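PDB 2IHF: single-stranded DNA-binding protein from Thermus aquaticus, which probably binds single-stranded DNA and recruits partner proteins to it during DNA replication, recombination and repair. Local coordinates for residues A[6-11]-A[129-134]; A[52-57]-A[199-204]; A[81-86]-A[98-103]. The protein carries 1 engineered substitution. All blocks are in the same frame, centred on the assembly; numbering follows the deposited sequence.

Overall arrangement
Together the three contacts show how two OB folds are built and joined in one chain. Interaction 1 is the buried core seam, where strands 5-22 and 128-145, one from each family repeat, pair edge to edge by backbone hydrogen bonds. Interaction 2 also runs between the two repeats, but without pairing: strands 47-59 and 194-203 cross nearly at right angles, and side chains and one water do the work at a partly buried site. Interaction 3 stays within the first repeat, in the hairpin of strands 75-86 and 95-107, with an apolar inner face and charged groups outside. Asn6 links interactions 1 and 3 through Leu82, while Leu201 of interaction 2 packs on Val99 of interaction 3.

Interaction 1: residues A[6-11]-A[129-134]; sequences NQVFLI and NQVILM
Chi1 of -44° turns the Phe9 ring back beside its own backbone N, which brings CD1 to 3.4 Å from Gln130 O, the oxygen meeting the ring at its edge and in its plane. Gln7, with chi1 at -49°, makes the same turn and then extends, laying OE1 alongside Ile132, 3.7 Å from CD1. Its NE2 goes elsewhere, to a hydrogen bond with Glu79 of the second subunit.

Under these side chains the backbones run antiparallel at 175°. Gln7 and Ile132 exchange two hydrogen bonds, the shorter from Ile132 N to Gln7 O at 2.9 Å. Phe9 and Gln130 do likewise, and Gln130 O takes Phe9 N at 2.9 Å besides meeting the ring edge. Val8 and Val131 form the non-hydrogen-bonded pair between them, their CG2 methyls 4.3 Å apart.

Val8 and Val131 share the face away from Phe9 with two matching Asn-Leu pairs. Leu10 CD2 lies alongside Asn129 OD1 at 3.6 Å; at the far end Leu133 CD2 keeps a looser 4.1 Å from Asn6 OD1. Both amides are held from beyond the pair: Asn6 ND2 bonds to Leu82 O, and Asn129 ND2 to Leu201 O and Asp38.

On the opposite face, Phe9 and Ile132 pack against the second subunit, where the two Phe9 rings meet nearly at right angles. The first strands of the two OB folds thus pair in one continuous sheet, as OB folds of separate subunits do in homotetrameric bacterial SSBs.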
loop_
_atom_site.group_PDB
_atom_site.type_symbol
_atom_site.label_atom_id
_atom_site.label_comp_id
_atom_site.label_asym_id
_atom_site.label_seq_id
_atom_site.Cartn_x
_atom_site.Cartn_y
_atom_site.Cartn_z
ATOM N N ASN A 6 5.843 -0.182 8.794
ATOM C CA ASN A 6 6.936 -0.109 7.842
ATOM C C ASN A 6 6.585 -0.974 6.641
ATOM O O ASN A 6 6.684 -2.192 6.716
ATOM C CB ASN A 6 8.187 -0.644 8.548
ATOM C CG ASN A 6 9.424 -0.598 7.694
ATOM O OD1 ASN A 6 9.363 -0.454 6.477
ATOM N ND2 ASN A 6 10.567 -0.738 8.338
ATOM N N GLN A 7 6.176 -0.361 5.536
ATOM C CA GLN A 7 5.808 -1.139 4.359
ATOM C C GLN A 7 6.251 -0.455 3.077
ATOM O O GLN A 7 6.119 0.762 2.942
ATOM C CB GLN A 7 4.301 -1.352 4.340
ATOM C CG GLN A 7 3.756 -1.846 5.666
ATOM C CD GLN A 7 2.255 -1.692 5.767
ATOM O OE1 GLN A 7 1.709 -0.641 5.427
ATOM N NE2 GLN A 7 1.576 -2.733 6.248
ATOM N N VAL A 8 6.787 -1.252 2.149
ATOM C CA VAL A 8 7.269 -0.756 0.861
ATOM C C VAL A 8 6.661 -1.573 -0.277
ATOM O O VAL A 8 6.582 -2.799 -0.196
ATOM C CB VAL A 8 8.822 -0.831 0.765
ATOM C CG1 VAL A 8 9.298 -0.281 -0.562
ATOM C CG2 VAL A 8 9.454 -0.045 1.887
ATOM N N PHE A 9 6.216 -0.883 -1.326
ATOM C CA PHE A 9 5.620 -1.524 -2.497
ATOM C C PHE A 9 6.322 -0.945 -3.708
ATOM O O PHE A 9 6.333 0.271 -3.896
ATOM C CB PHE A 9 4.123 -1.208 -2.610
ATOM C CG PHE A 9 3.375 -1.307 -1.304
ATOM C CD1 PHE A 9 3.477 -0.286 -0.345
ATOM C CD2 PHE A 9 2.572 -2.419 -1.028
ATOM C CE1 PHE A 9 2.789 -0.368 0.866
ATOM C CE2 PHE A 9 1.880 -2.512 0.177
ATOM C CZ PHE A 9 1.988 -1.483 1.128
ATOM N N LEU A 10 6.901 -1.813 -4.527
ATOM C CA LEU A 10 7.602 -1.368 -5.711
ATOM C C LEU A 10 7.322 -2.255 -6.901
ATOM O O LEU A 10 7.040 -3.440 -6.758
ATOM C CB LEU A 10 9.123 -1.396 -5.489
ATOM C CG LEU A 10 9.813 -0.504 -4.455
ATOM C CD1 LEU A 10 11.248 -0.987 -4.237
ATOM C CD2 LEU A 10 9.786 0.951 -4.916
ATOM N N ILE A 11 7.388 -1.647 -8.078
ATOM C CA ILE A 11 7.298 -2.350 -9.354
ATOM C C ILE A 11 8.357 -1.607 -10.154
ATOM O O ILE A 11 8.256 -0.402 -10.369
ATOM C CB ILE A 11 5.947 -2.223 -10.066
ATOM C CG1 ILE A 11 4.869 -2.995 -9.296
ATOM C CG2 ILE A 11 6.074 -2.788 -11.483
ATOM C CD1 ILE A 11 3.505 -2.951 -9.931
ATOM N N ASN A 129 6.090 3.113 -6.797
ATOM C CA ASN A 129 6.999 3.427 -5.697
ATOM C C ASN A 129 6.192 4.022 -4.550
ATOM O O ASN A 129 5.886 5.207 -4.570
ATOM C CB ASN A 129 8.062 4.423 -6.182
ATOM C CG ASN A 129 9.099 4.743 -5.125
ATOM O OD1 ASN A 129 8.999 4.301 -3.984
ATOM N ND2 ASN A 129 10.100 5.526 -5.501
ATOM N N GLN A 130 5.834 3.203 -3.563
ATOM C CA GLN A 130 5.050 3.691 -2.426
ATOM C C GLN A 130 5.561 3.152 -1.094
ATOM O O GLN A 130 5.889 1.975 -0.978
ATOM C CB GLN A 130 3.573 3.298 -2.570
ATOM C CG GLN A 130 2.957 3.591 -3.930
ATOM C CD GLN A 130 1.518 3.112 -4.045
ATOM O OE1 GLN A 130 1.124 2.137 -3.404
ATOM N NE2 GLN A 130 0.731 3.785 -4.879
ATOM N N VAL A 131 5.611 4.017 -0.086
ATOM C CA VAL A 131 6.056 3.630 1.246
ATOM C C VAL A 131 5.035 4.133 2.264
ATOM O O VAL A 131 4.485 5.222 2.104
ATOM C CB VAL A 131 7.437 4.268 1.607
ATOM C CG1 VAL A 131 7.887 3.811 2.989
ATOM C CG2 VAL A 131 8.482 3.890 0.583
ATOM N N ILE A 132 4.756 3.324 3.289
ATOM C CA ILE A 132 3.864 3.743 4.367
ATOM C C ILE A 132 4.665 3.564 5.641
ATOM O O ILE A 132 5.127 2.468 5.940
ATOM C CB ILE A 132 2.606 2.882 4.514
ATOM C CG1 ILE A 132 1.752 2.938 3.250
ATOM C CG2 ILE A 132 1.791 3.394 5.685
ATOM C CD1 ILE A 132 0.419 2.211 3.391
ATOM N N LEU A 133 4.842 4.643 6.390
ATOM C CA LEU A 133 5.577 4.570 7.645
ATOM C C LEU A 133 4.766 5.198 8.774
ATOM O O LEU A 133 3.981 6.126 8.559
ATOM C CB LEU A 133 6.915 5.329 7.562
ATOM C CG LEU A 133 8.009 5.021 6.542
ATOM C CD1 LEU A 133 9.160 5.981 6.796
ATOM C CD2 LEU A 133 8.488 3.595 6.646
ATOM N N MET A 134 4.943 4.669 9.977
ATOM C CA MET A 134 4.315 5.250 11.151
ATOM C C MET A 134 5.347 5.082 12.251
ATOM O O MET A 134 5.926 4.004 12.415
ATOM C CB MET A 134 2.997 4.555 11.501
ATOM C CG MET A 134 2.263 5.204 12.667
ATOM S SD MET A 134 0.449 5.043 12.616
ATOM C CE MET A 134 0.222 3.459 11.813
#

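Interaction 2: residues A[52-57]-A[199-204]; sequences WYHRVR and GRLVND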
loop_
_atom_site.group_PDB
_atom_site.type_symbol
_atom_site.label_atom_id
_atom_site.label_comp_id
_atom_site.label_asym_id
_atom_site.label_seq_id
_atom_site.Cartn_x
_atom_site.Cartn_y
_atom_site.Cartn_z
ATOM N N TRP A 52 14.461 6.496 -10.182
ATOM C CA TRP A 52 14.845 5.962 -8.893
ATOM C C TRP A 52 15.485 4.620 -9.165
ATOM O O TRP A 52 15.064 3.900 -10.070
ATOM C CB TRP A 52 13.648 5.809 -7.935
ATOM C CG TRP A 52 12.477 4.980 -8.412
ATOM C CD1 TRP A 52 11.294 5.450 -8.891
ATOM C CD2 TRP A 52 12.350 3.547 -8.383
ATOM N NE1 TRP A 52 10.434 4.407 -9.161
ATOM C CE2 TRP A 52 11.061 3.225 -8.861
ATOM C CE3 TRP A 52 13.205 2.498 -8.003
ATOM C CZ2 TRP A 52 10.594 1.907 -8.966
ATOM C CZ3 TRP A 52 12.743 1.178 -8.110
ATOM C CH2 TRP A 52 11.447 0.898 -8.591
ATOM N N TYR A 53 16.536 4.307 -8.413
ATOM C CA TYR A 53 17.246 3.034 -8.546
ATOM C C TYR A 53 17.373 2.486 -7.135
ATOM O O TYR A 53 18.002 3.114 -6.284
ATOM C CB TYR A 53 18.641 3.251 -9.148
ATOM C CG TYR A 53 18.638 3.996 -10.468
ATOM C CD1 TYR A 53 18.504 5.387 -10.511
ATOM C CD2 TYR A 53 18.750 3.310 -11.675
ATOM C CE1 TYR A 53 18.484 6.073 -11.723
ATOM C CE2 TYR A 53 18.731 3.988 -12.893
ATOM C CZ TYR A 53 18.600 5.367 -12.909
ATOM O OH TYR A 53 18.606 6.044 -14.110
ATOM N N HIS A 54 16.766 1.331 -6.876
ATOM C CA HIS A 54 16.837 0.754 -5.543
ATOM C C HIS A 54 17.259 -0.693 -5.500
ATOM O O HIS A 54 16.789 -1.520 -6.277
ATOM C CB HIS A 54 15.498 0.867 -4.808
ATOM C CG HIS A 54 15.117 2.267 -4.460
ATOM N ND1 HIS A 54 14.019 2.895 -5.005
ATOM C CD2 HIS A 54 15.705 3.171 -3.644
ATOM C CE1 HIS A 54 13.950 4.129 -4.542
ATOM N NE2 HIS A 54 14.961 4.321 -3.714
ATOM N N ARG A 55 18.148 -0.991 -4.564
ATOM C CA ARG A 55 18.600 -2.352 -4.376
ATOM C C ARG A 55 17.572 -2.979 -3.453
ATOM O O ARG A 55 17.107 -2.354 -2.496
ATOM C CB ARG A 55 19.979 -2.398 -3.712
ATOM C CG ARG A 55 20.592 -3.796 -3.688
ATOM C CD ARG A 55 21.778 -3.872 -2.753
ATOM N NE ARG A 55 21.371 -3.652 -1.370
ATOM C CZ ARG A 55 22.166 -3.817 -0.317
ATOM N NH1 ARG A 55 23.427 -4.208 -0.487
ATOM N NH2 ARG A 55 21.692 -3.601 0.906
ATOM N N VAL A 56 17.210 -4.214 -3.748
ATOM C CA VAL A 56 16.240 -4.920 -2.935
ATOM C C VAL A 56 16.853 -6.255 -2.531
ATOM O O VAL A 56 17.413 -6.962 -3.368
ATOM C CB VAL A 56 14.929 -5.139 -3.733
ATOM C CG1 VAL A 56 14.010 -6.074 -2.987
ATOM C CG2 VAL A 56 14.227 -3.800 -3.962
ATOM N N ARG A 57 16.761 -6.597 -1.249
ATOM C CA ARG A 57 17.328 -7.853 -0.777
ATOM C C ARG A 57 16.314 -8.902 -0.361
ATOM O O ARG A 57 15.496 -8.671 0.525
ATOM C CB ARG A 57 18.293 -7.609 0.383
ATOM C CG ARG A 57 18.747 -8.898 1.048
ATOM C CD ARG A 57 19.957 -8.677 1.914
ATOM N NE ARG A 57 21.056 -8.134 1.128
ATOM C CZ ARG A 57 22.250 -7.832 1.630
ATOM N NH1 ARG A 57 22.493 -8.027 2.923
ATOM N NH2 ARG A 57 23.194 -7.326 0.843
ATOM N N GLY A 199 4.421 8.003 1.219
ATOM C CA GLY A 199 5.226 8.647 0.199
ATOM C C GLY A 199 5.967 7.723 -0.742
ATOM O O GLY A 199 5.510 6.611 -1.000
ATOM N N ARG A 200 7.107 8.204 -1.247
ATOM C CA ARG A 200 7.944 7.482 -2.194
ATOM C C ARG A 200 9.359 7.309 -1.655
ATOM O O ARG A 200 9.851 8.135 -0.894
ATOM C CB ARG A 200 8.020 8.249 -3.520
ATOM C CG ARG A 200 6.666 8.643 -4.050
ATOM C CD ARG A 200 6.738 9.171 -5.471
ATOM N NE ARG A 200 5.425 9.568 -6.006
ATOM C CZ ARG A 200 4.409 8.739 -6.263
ATOM N NH1 ARG A 200 4.521 7.432 -6.038
ATOM N NH2 ARG A 200 3.278 9.222 -6.765
ATOM N N LEU A 201 10.007 6.231 -2.076
ATOM C CA LEU A 201 11.368 5.938 -1.670
ATOM C C LEU A 201 12.305 6.577 -2.698
ATOM O O LEU A 201 12.235 6.253 -3.881
ATOM C CB LEU A 201 11.577 4.428 -1.644
ATOM C CG LEU A 201 12.805 3.930 -0.891
ATOM C CD1 LEU A 201 12.743 4.425 0.546
ATOM C CD2 LEU A 201 12.846 2.416 -0.927
ATOM N N VAL A 202 13.173 7.484 -2.244
ATOM C CA VAL A 202 14.121 8.180 -3.126
ATOM C C VAL A 202 15.576 8.070 -2.642
ATOM O O VAL A 202 15.835 7.645 -1.509
ATOM C CB VAL A 202 13.754 9.686 -3.264
ATOM C CG1 VAL A 202 12.350 9.833 -3.813
ATOM C CG2 VAL A 202 13.863 10.388 -1.905
ATOM N N ASN A 203 16.525 8.460 -3.494
ATOM C CA ASN A 203 17.944 8.385 -3.140
ATOM C C ASN A 203 18.655 9.720 -3.243
ATOM O O ASN A 203 18.135 10.673 -3.818
ATOM C CB ASN A 203 18.674 7.392 -4.048
ATOM C CG ASN A 203 18.284 5.959 -3.777
ATOM O OD1 ASN A 203 18.072 5.178 -4.709
ATOM N ND2 ASN A 203 18.198 5.598 -2.495
ATOM N N ASP A 204 19.862 9.759 -2.680
ATOM C CA ASP A 204 20.720 10.940 -2.701
ATOM C C ASP A 204 22.176 10.502 -2.572
ATOM O O ASP A 204 22.431 9.581 -1.769
ATOM C CB ASP A 204 20.370 11.879 -1.548
ATOM C CG ASP A 204 19.830 13.207 -2.027
ATOM O OD1 ASP A 204 20.536 13.905 -2.791
ATOM O OD2 ASP A 204 18.697 13.551 -1.635
HETATM O O HOH W 1 17.502 6.629 -6.954
#
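Leu201 lies over one face of the His54 ring: CG sits 3.9 Å from the ring centroid in a CH-pi contact, and CD2 rises above the centre of the same ring. The ring belongs to strand 47-59 of the first OB fold and the leucine to strand 194-203 of the second. The two strands cross at 93°, their axes 6.7 Å apart, so the two folds meet here through side chains rather than by sheet pairing.

Leu201 reaches the ring because its CG stands opposite the backbone N (chi1 -164°), which sets CG and CD2 over the imidazole. Val202 CA comes in at the edge of the imidazole, near its plane, while Asn203 lies further along the strand. There the imidazole and the Asn203 amide pass alongside one another, running opposite ways, with their planes 62° apart. Losing the imidazole to an alanine here is likely to open a gap over Leu201 CG and CD2 between the crossing strands and leave the Asn203 amide without the ring beside it, freer to turn.

Leu201 is hemmed in by Val99 and Val131 as well, one from each OB fold, while Asn203 packs against Phe215. The leucine's backbone is tied into the second fold too, its carbonyl oxygen accepting a hydrogen bond from the Asn129 side chain. At this outer end Asn203 OD1 approaches Tyr53 O closely, though both are acceptors and form no hydrogen bond. A water bridges the two strands: it accepts from Tyr53 N at 2.9 Å and donates to Asn203 OD1 at 2.7 Å.

Interaction 3: residues A[81-86]-A[98-103]; sequences RLEYRQ and QVRAEF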
loop_
_atom_site.group_PDB
_atom_site.type_symbol
_atom_site.label_atom_id
_atom_site.label_comp_id
_atom_site.label_asym_id
_atom_site.label_seq_id
_atom_site.Cartn_x
_atom_site.Cartn_y
_atom_site.Cartn_z
ATOM N N ARG A 81 9.977 -4.158 3.409
ATOM C CA ARG A 81 10.077 -3.093 4.375
ATOM C C ARG A 81 11.465 -2.485 4.386
ATOM O O ARG A 81 12.420 -3.080 3.896
ATOM C CB ARG A 81 9.727 -3.630 5.759
ATOM C CG ARG A 81 10.624 -4.744 6.286
ATOM C CD ARG A 81 9.802 -5.683 7.169
ATOM N NE ARG A 81 8.673 -4.968 7.770
ATOM C CZ ARG A 81 7.563 -5.534 8.244
ATOM N NH1 ARG A 81 7.400 -6.850 8.206
ATOM N NH2 ARG A 81 6.595 -4.771 8.732
ATOM N N LEU A 82 11.567 -1.283 4.934
ATOM C CA LEU A 82 12.854 -0.612 5.023
ATOM C C LEU A 82 13.588 -1.097 6.260
ATOM O O LEU A 82 13.023 -1.182 7.340
ATOM C CB LEU A 82 12.664 0.897 5.099
ATOM C CG LEU A 82 12.031 1.543 3.872
ATOM C CD1 LEU A 82 11.979 3.048 4.103
ATOM C CD2 LEU A 82 12.832 1.204 2.610
ATOM N N GLU A 83 14.850 -1.442 6.088
ATOM C CA GLU A 83 15.644 -1.898 7.203
ATOM C C GLU A 83 16.834 -0.956 7.332
ATOM O O GLU A 83 17.482 -0.605 6.350
ATOM C CB GLU A 83 16.085 -3.356 7.001
ATOM C CG GLU A 83 15.004 -4.387 7.394
ATOM C CD GLU A 83 15.465 -5.841 7.225
ATOM O OE1 GLU A 83 16.698 -6.065 7.243
ATOM O OE2 GLU A 83 14.608 -6.756 7.089
ATOM N N TYR A 84 17.077 -0.524 8.562
ATOM C CA TYR A 84 18.165 0.386 8.884
ATOM C C TYR A 84 19.257 -0.403 9.563
ATOM O O TYR A 84 18.974 -1.260 10.397
ATOM C CB TYR A 84 17.667 1.454 9.848
ATOM C CG TYR A 84 18.748 2.333 10.436
ATOM C CD1 TYR A 84 19.327 3.352 9.688
ATOM C CD2 TYR A 84 19.158 2.173 11.761
ATOM C CE1 TYR A 84 20.289 4.206 10.250
ATOM C CE2 TYR A 84 20.115 3.014 12.332
ATOM C CZ TYR A 84 20.674 4.029 11.573
ATOM O OH TYR A 84 21.602 4.874 12.139
ATOM N N ARG A 85 20.505 -0.123 9.217
ATOM C CA ARG A 85 21.601 -0.826 9.863
ATOM C C ARG A 85 22.739 0.131 10.148
ATOM O O ARG A 85 23.004 1.060 9.385
ATOM C CB ARG A 85 22.100 -1.996 9.013
ATOM C CG ARG A 85 23.190 -2.810 9.715
ATOM C CD ARG A 85 23.509 -4.131 9.016
ATOM N NE ARG A 85 24.706 -4.772 9.569
ATOM C CZ ARG A 85 24.883 -5.055 10.857
ATOM N NH1 ARG A 85 23.942 -4.755 11.739
ATOM N NH2 ARG A 85 26.003 -5.636 11.267
ATOM N N GLN A 86 23.397 -0.118 11.272
ATOM C CA GLN A 86 24.507 0.687 11.742
ATOM C C GLN A 86 25.703 -0.180 12.094
ATOM O O GLN A 86 25.550 -1.274 12.647
ATOM C CB GLN A 86 24.067 1.448 12.982
ATOM C CG GLN A 86 23.576 2.829 12.733
ATOM C CD GLN A 86 24.589 3.826 13.185
ATOM O OE1 GLN A 86 25.647 3.967 12.571
ATOM N NE2 GLN A 86 24.298 4.506 14.288
ATOM N N GLN A 98 18.080 -0.053 3.530
ATOM C CA GLN A 98 17.854 -0.880 2.345
ATOM C C GLN A 98 16.465 -1.483 2.382
ATOM O O GLN A 98 15.882 -1.684 3.448
ATOM C CB GLN A 98 18.856 -2.046 2.276
ATOM C CG GLN A 98 18.840 -2.946 3.542
ATOM C CD GLN A 98 19.239 -4.410 3.292
ATOM O OE1 GLN A 98 20.249 -4.699 2.649
ATOM N NE2 GLN A 98 18.440 -5.334 3.820
ATOM N N VAL A 99 15.939 -1.786 1.207
ATOM C CA VAL A 99 14.643 -2.422 1.138
ATOM C C VAL A 99 14.876 -3.930 1.287
ATOM O O VAL A 99 15.674 -4.525 0.569
ATOM C CB VAL A 99 13.954 -2.133 -0.208
ATOM C CG1 VAL A 99 12.620 -2.847 -0.270
ATOM C CG2 VAL A 99 13.761 -0.639 -0.386
ATOM N N ARG A 100 14.203 -4.528 2.256
ATOM C CA ARG A 100 14.279 -5.963 2.479
ATOM C C ARG A 100 12.965 -6.467 1.897
ATOM O O ARG A 100 11.898 -6.132 2.405
ATOM C CB ARG A 100 14.338 -6.251 3.984
ATOM C CG ARG A 100 13.892 -7.651 4.408
ATOM C CD ARG A 100 15.023 -8.649 4.373
ATOM N NE ARG A 100 14.654 -9.815 3.582
ATOM C CZ ARG A 100 13.666 -10.656 3.880
ATOM N NH1 ARG A 100 12.938 -10.466 4.977
ATOM N NH2 ARG A 100 13.391 -11.673 3.057
ATOM N N ALA A 101 13.026 -7.239 0.819
ATOM C CA ALA A 101 11.799 -7.775 0.219
ATOM C C ALA A 101 11.245 -8.975 0.989
ATOM O O ALA A 101 11.967 -9.923 1.285
ATOM C CB ALA A 101 12.057 -8.180 -1.227
ATOM N N GLU A 102 9.966 -8.942 1.332
ATOM C CA GLU A 102 9.393 -10.086 2.016
ATOM C C GLU A 102 9.094 -11.128 0.956
ATOM O O GLU A 102 9.243 -12.320 1.196
ATOM C CB GLU A 102 8.142 -9.675 2.762
ATOM C CG GLU A 102 8.461 -8.636 3.793
ATOM C CD GLU A 102 7.279 -8.319 4.647
ATOM O OE1 GLU A 102 6.307 -7.735 4.115
ATOM O OE2 GLU A 102 7.319 -8.665 5.848
ATOM N N PHE A 103 8.667 -10.666 -0.218
ATOM C CA PHE A 103 8.407 -11.548 -1.353
ATOM C C PHE A 103 8.507 -10.742 -2.645
ATOM O O PHE A 103 8.419 -9.507 -2.635
ATOM C CB PHE A 103 7.025 -12.228 -1.224
ATOM C CG PHE A 103 5.858 -11.300 -1.386
ATOM C CD1 PHE A 103 5.374 -10.985 -2.663
ATOM C CD2 PHE A 103 5.250 -10.717 -0.271
ATOM C CE1 PHE A 103 4.300 -10.097 -2.838
ATOM C CE2 PHE A 103 4.168 -9.820 -0.429
ATOM C CZ PHE A 103 3.698 -9.514 -1.717
#
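Arg100 N gives a nearly straight hydrogen bond to Arg81 O, 2.8 Å long with 174° at the hydrogen, and Arg81 N returns one to Arg100 O at 2.9 Å. Two residues on, Glu83 and Gln98 repeat the exchange, with Glu83 N 2.8 Å from Gln98 O. Leu82 and Val99 form the non-hydrogen-bonded pair in between. On their face of the sheet, Leu82 CD2 meets Val99 CG2 at 3.6 Å, and Leu82 also packs on Leu201 of the second OB fold.

The other face is polar, carrying Arg81, Glu83, Gln98 and Arg100. The Glu83 carboxylate lies alongside the aliphatic part of Arg100, with OE2 3.2 Å from CB and crowded against CG. The guanidinium itself bends off, its NH1 4.6 Å from Glu83 OE2, too far for a salt bridge but near enough that the opposite charges probably attract. Arg100 NE makes a weak hydrogen bond to Arg57 O instead.

This is the antiparallel hairpin formed by the last two strands of the OB barrel, 75-86 and 95-107; the second of these also pairs in parallel with strand 47-59, closing the barrel. Near Glu102 the chain turns a corner, and two residues, Glu102 and Phe103, sit opposite the single Glu79, a classic beta bulge.

Beside the bulge, the Glu102 carboxylate meets Arg81. With chi1 at 61°, Arg81 CG sits between the backbone N and the carbonyl carbon, and the chain then bends twice, which carries NH1 to a 3.0 Å salt bridge with Glu102 OE2; the guanidinium and carboxylate planes stand 71° apart. The NH2 of Arg81 makes a second salt bridge, to Glu161 of the second repeat.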